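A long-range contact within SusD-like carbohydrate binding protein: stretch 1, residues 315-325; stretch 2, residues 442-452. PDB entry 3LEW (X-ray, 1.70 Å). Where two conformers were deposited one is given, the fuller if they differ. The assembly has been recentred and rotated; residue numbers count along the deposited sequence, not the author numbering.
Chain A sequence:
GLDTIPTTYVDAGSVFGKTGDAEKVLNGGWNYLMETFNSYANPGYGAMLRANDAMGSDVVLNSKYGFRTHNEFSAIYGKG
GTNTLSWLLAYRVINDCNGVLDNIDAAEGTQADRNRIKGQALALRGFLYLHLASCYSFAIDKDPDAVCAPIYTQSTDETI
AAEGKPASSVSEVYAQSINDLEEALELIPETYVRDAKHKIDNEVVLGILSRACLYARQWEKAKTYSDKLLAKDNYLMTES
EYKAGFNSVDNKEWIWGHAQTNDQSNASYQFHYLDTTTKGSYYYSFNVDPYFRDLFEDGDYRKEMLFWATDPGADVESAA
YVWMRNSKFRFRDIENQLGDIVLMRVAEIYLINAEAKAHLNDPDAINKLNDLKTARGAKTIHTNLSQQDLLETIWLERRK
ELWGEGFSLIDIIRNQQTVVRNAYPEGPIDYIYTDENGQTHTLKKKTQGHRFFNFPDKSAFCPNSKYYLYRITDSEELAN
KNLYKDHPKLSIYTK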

# COMPACT_ATOMS: atom_id res chain seq x y z
N ASP A 315 -31.87 -5.93 4.39
CA ASP A 315 -32.81 -6.37 5.41
C ASP A 315 -32.18 -7.52 6.20
O ASP A 315 -31.80 -8.52 5.62
CB ASP A 315 -34.12 -6.84 4.76
CG ASP A 315 -35.06 -7.43 5.79
OD1 ASP A 315 -35.49 -6.70 6.71
OD2 ASP A 315 -35.38 -8.64 5.70
N VAL A 316 -32.07 -7.39 7.52
CA VAL A 316 -31.32 -8.38 8.32
C VAL A 316 -32.02 -9.76 8.28
O VAL A 316 -31.33 -10.78 8.18
CB VAL A 316 -31.10 -7.91 9.79
CG1 VAL A 316 -30.63 -9.07 10.67
CG2 VAL A 316 -30.12 -6.80 9.85
N GLU A 317 -33.35 -9.78 8.36
CA GLU A 317 -34.11 -11.04 8.27
C GLU A 317 -34.00 -11.75 6.90
O GLU A 317 -34.01 -12.97 6.84
CB GLU A 317 -35.61 -10.81 8.69
N SER A 318 -33.90 -11.01 5.81
CA SER A 318 -33.82 -11.58 4.45
C SER A 318 -32.38 -12.15 4.12
O SER A 318 -32.19 -12.92 3.15
CB SER A 318 -34.27 -10.46 3.47
OG SER A 318 -34.52 -10.84 2.12
N ALA A 319 -31.37 -11.80 4.92
CA ALA A 319 -29.98 -12.13 4.59
C ALA A 319 -29.61 -13.52 5.11
O ALA A 319 -29.85 -13.82 6.28
CB ALA A 319 -29.05 -11.09 5.19
N ALA A 320 -29.05 -14.37 4.24
CA ALA A 320 -28.65 -15.73 4.61
C ALA A 320 -27.31 -15.77 5.36
O ALA A 320 -27.10 -16.67 6.16
CB ALA A 320 -28.54 -16.65 3.37
N TYR A 321 -26.40 -14.83 5.05
CA TYR A 321 -25.05 -14.89 5.59
C TYR A 321 -24.69 -13.67 6.41
O TYR A 321 -25.17 -12.56 6.14
CB TYR A 321 -24.07 -14.97 4.43
CG TYR A 321 -24.02 -16.32 3.75
CD1 TYR A 321 -23.17 -17.32 4.20
CD2 TYR A 321 -24.82 -16.59 2.65
CE1 TYR A 321 -23.13 -18.58 3.60
CE2 TYR A 321 -24.77 -17.84 2.02
CZ TYR A 321 -23.92 -18.83 2.51
OH TYR A 321 -23.86 -20.08 1.89
N VAL A 322 -23.77 -13.88 7.35
CA VAL A 322 -22.98 -12.81 7.90
C VAL A 322 -21.54 -13.00 7.38
O VAL A 322 -21.10 -14.13 7.15
CB VAL A 322 -23.01 -12.77 9.45
CG1 VAL A 322 -24.38 -12.35 9.93
CG2 VAL A 322 -22.65 -14.12 10.07
N TRP A 323 -20.83 -11.89 7.19
CA TRP A 323 -19.42 -11.90 6.87
C TRP A 323 -18.72 -11.16 8.01
O TRP A 323 -19.35 -10.36 8.71
CB TRP A 323 -19.16 -11.16 5.56
CG TRP A 323 -19.88 -11.69 4.34
CD1 TRP A 323 -21.23 -11.78 4.15
CD2 TRP A 323 -19.28 -12.20 3.15
NE1 TRP A 323 -21.50 -12.31 2.93
CE2 TRP A 323 -20.33 -12.54 2.27
CE3 TRP A 323 -17.96 -12.34 2.71
CZ2 TRP A 323 -20.10 -13.08 0.99
CZ3 TRP A 323 -17.73 -12.87 1.42
CH2 TRP A 323 -18.80 -13.22 0.58
N MSE A 324 -17.42 -11.37 8.17
CA MSE A 324 -16.67 -10.66 9.20
C MSE A 324 -16.30 -9.28 8.64
O MSE A 324 -15.65 -9.19 7.60
CB MSE A 324 -15.46 -11.51 9.63
CG MSE A 324 -14.60 -10.88 10.78
SE MSE A 324 -15.36 -11.08 12.52
CE MSE A 324 -15.10 -12.97 12.69
N ARG A 325 -16.74 -8.24 9.32
CA ARG A 325 -16.49 -6.88 8.92
C ARG A 325 -15.41 -6.27 9.77
O ARG A 325 -15.18 -6.69 10.90
CB ARG A 325 -17.75 -6.02 9.11
CG ARG A 325 -19.03 -6.61 8.64
CD ARG A 325 -19.02 -6.95 7.15
NE ARG A 325 -20.24 -7.69 6.84
CZ ARG A 325 -20.74 -7.85 5.61
NH1 ARG A 325 -20.12 -7.38 4.54
NH2 ARG A 325 -21.82 -8.57 5.45
N THR A 442 -31.98 -11.17 17.97
CA THR A 442 -31.12 -12.29 17.55
C THR A 442 -31.77 -13.16 16.47
O THR A 442 -32.96 -13.45 16.55
CB THR A 442 -30.76 -13.23 18.73
OG1 THR A 442 -30.05 -12.49 19.73
CG2 THR A 442 -29.91 -14.43 18.27
N LEU A 443 -30.94 -13.59 15.50
CA LEU A 443 -31.33 -14.47 14.39
C LEU A 443 -30.20 -15.48 14.07
O LEU A 443 -29.02 -15.18 14.27
CB LEU A 443 -31.55 -13.62 13.13
CG LEU A 443 -32.90 -13.05 12.70
CD1 LEU A 443 -33.86 -12.77 13.85
CD2 LEU A 443 -32.66 -11.80 11.87
N LYS A 444 -30.57 -16.64 13.53
CA LYS A 444 -29.58 -17.61 13.03
C LYS A 444 -29.09 -17.18 11.63
O LYS A 444 -29.90 -16.89 10.75
CB LYS A 444 -30.17 -19.02 12.92
CG LYS A 444 -30.49 -19.75 14.28
CD LYS A 444 -29.23 -20.36 14.94
CE LYS A 444 -29.52 -20.99 16.32
NZ LYS A 444 -28.31 -20.95 17.22
N LYS A 445 -27.77 -17.12 11.46
CA LYS A 445 -27.15 -16.82 10.16
C LYS A 445 -25.96 -17.73 9.86
O LYS A 445 -25.21 -18.10 10.75
CB LYS A 445 -26.64 -15.36 10.14
CG LYS A 445 -27.68 -14.32 10.40
CD LYS A 445 -28.72 -14.30 9.32
CE LYS A 445 -29.63 -13.12 9.48
NZ LYS A 445 -30.85 -13.27 8.68
N LYS A 446 -25.74 -18.02 8.59
CA LYS A 446 -24.54 -18.72 8.14
C LYS A 446 -23.33 -17.79 8.10
O LYS A 446 -23.48 -16.64 7.77
CB LYS A 446 -24.73 -19.30 6.76
CG LYS A 446 -25.66 -20.52 6.78
CD LYS A 446 -25.20 -21.53 5.78
CE LYS A 446 -26.04 -21.48 4.56
NZ LYS A 446 -27.23 -22.39 4.73
N THR A 447 -22.16 -18.33 8.43
CA THR A 447 -20.93 -17.53 8.51
C THR A 447 -20.08 -17.77 7.26
O THR A 447 -19.83 -18.90 6.87
CB THR A 447 -20.10 -17.95 9.74
OG1 THR A 447 -20.12 -19.39 9.85
CG2 THR A 447 -20.70 -17.33 11.05
N GLN A 448 -19.59 -16.69 6.65
CA GLN A 448 -18.72 -16.80 5.47
C GLN A 448 -17.28 -16.40 5.77
O GLN A 448 -17.02 -15.24 6.16
CB GLN A 448 -19.26 -15.87 4.36
CG GLN A 448 -18.52 -15.97 3.03
CD GLN A 448 -18.59 -17.35 2.43
OE1 GLN A 448 -19.69 -17.90 2.23
NE2 GLN A 448 -17.42 -17.93 2.15
N GLY A 449 -16.37 -17.33 5.50
CA GLY A 449 -14.93 -17.06 5.49
C GLY A 449 -14.32 -17.02 4.07
O GLY A 449 -15.00 -16.72 3.09
N HIS A 450 -13.05 -17.37 3.97
CA HIS A 450 -12.38 -17.38 2.68
C HIS A 450 -13.12 -18.23 1.64
O HIS A 450 -13.80 -19.20 1.98
CB HIS A 450 -10.96 -17.93 2.82
CG HIS A 450 -9.94 -16.89 3.19
ND1 HIS A 450 -9.70 -15.78 2.42
CD2 HIS A 450 -9.09 -16.80 4.26
CE1 HIS A 450 -8.74 -15.06 2.97
NE2 HIS A 450 -8.34 -15.66 4.08
N ARG A 451 -12.93 -17.86 0.38
CA ARG A 451 -13.56 -18.54 -0.75
C ARG A 451 -12.57 -19.16 -1.74
O ARG A 451 -12.94 -20.09 -2.47
CB ARG A 451 -14.42 -17.53 -1.50
CG ARG A 451 -15.59 -16.94 -0.65
CD ARG A 451 -16.12 -15.65 -1.30
NE ARG A 451 -16.74 -15.96 -2.55
CZ ARG A 451 -16.88 -15.16 -3.60
NH1 ARG A 451 -16.43 -13.91 -3.64
NH2 ARG A 451 -17.48 -15.66 -4.67
N PHE A 452 -11.38 -18.61 -1.80
CA PHE A 452 -10.40 -19.01 -2.84
C PHE A 452 -9.20 -19.58 -2.15
O PHE A 452 -8.45 -18.85 -1.49
CB PHE A 452 -10.07 -17.82 -3.71
CG PHE A 452 -11.30 -17.20 -4.33
CD1 PHE A 452 -12.03 -17.89 -5.27
CD2 PHE A 452 -11.71 -15.91 -3.97
CE1 PHE A 452 -13.18 -17.34 -5.82
CE2 PHE A 452 -12.82 -15.35 -4.53
CZ PHE A 452 -13.56 -16.05 -5.45
O HOH W 1 -15.95 -12.63 6.21

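Two parallel β-strands, far apart in sequence, pair edge to edge through three backbone hydrogen bonds, and a lysine extends the contact by capturing carbonyls of the loop that precedes the first strand. The pairing rests on an alternating ladder. Lys-446 N donates to Ala-320 O (3.1 Å, 153° at the hydrogen), Val-322 N donates to Lys-446 O (2.8 Å, 162°), and Gln-448 N donates to Val-322 O (3.0 Å, 151°). Val-322 thus uses both its amide and its carbonyl, bonding to two residues that flank Thr-447, the pattern expected of parallel strands. Lys-446 O also lies 3.2 Å from Tyr-321 CA, with an angle of 136° at the hydrogen, consistent with a CA-H...O contact. Farther along, the direct ladder gives way to water: water 1 accepts from Met-324 N and donates to Gln-448 O, each at 2.8 Å, spanning a gap of 4.4 Å between that nitrogen and oxygen.

Lys-445 is buried and points toward the first stretch. Its chi3 and chi4 are both t, extending the outer part of the chain so that Lys-445 NZ donates to Val-316 O (2.6 Å) and Ala-319 O (2.7 Å). A long side chain with a multivalent ammonium group suits this place, since it reaches two carbonyls of a loop lacking regular backbone pairing. The aliphatic part contributes too: Lys-445 CB lies 3.8 Å from Val-322 CG1. Nearby, Leu-443 CD2 packs 3.6 Å from Val-316 CG1, an apolar contact near the start of the stretch.

Side chains divide between the two faces of the sheet. Val-322 and Thr-447 share one, both buried, with their CG2 atoms 3.9 Å apart; two compact β-branched residues fit this close pairing, and Thr-447 OG1 finds its hydrogen bond elsewhere in the structure. Tyr-321, Trp-323, Lys-446 and Gln-448 occupy the other. There Tyr-321 CD1 approaches Lys-446 CB to 3.6 Å, while the end of the lysine leads away.

The clearest aromatic contact belongs to Trp-323. Gln-448 CG sits 3.5 Å from the centroid of the six-membered ring of Trp-323 and only 8° off the ring normal, a CH-π contact over the face. Glutamine serves well because its methylene covers the indole while its amide remains free to bond: Gln-448 NE2 donates to Gly-449 O (2.9 Å, 166°). Arg-451 adds a peripheral contact, its CD 4.1 Å from Trp-323 CH2. Altogether the stretches bury 679 Å², summed over both sides.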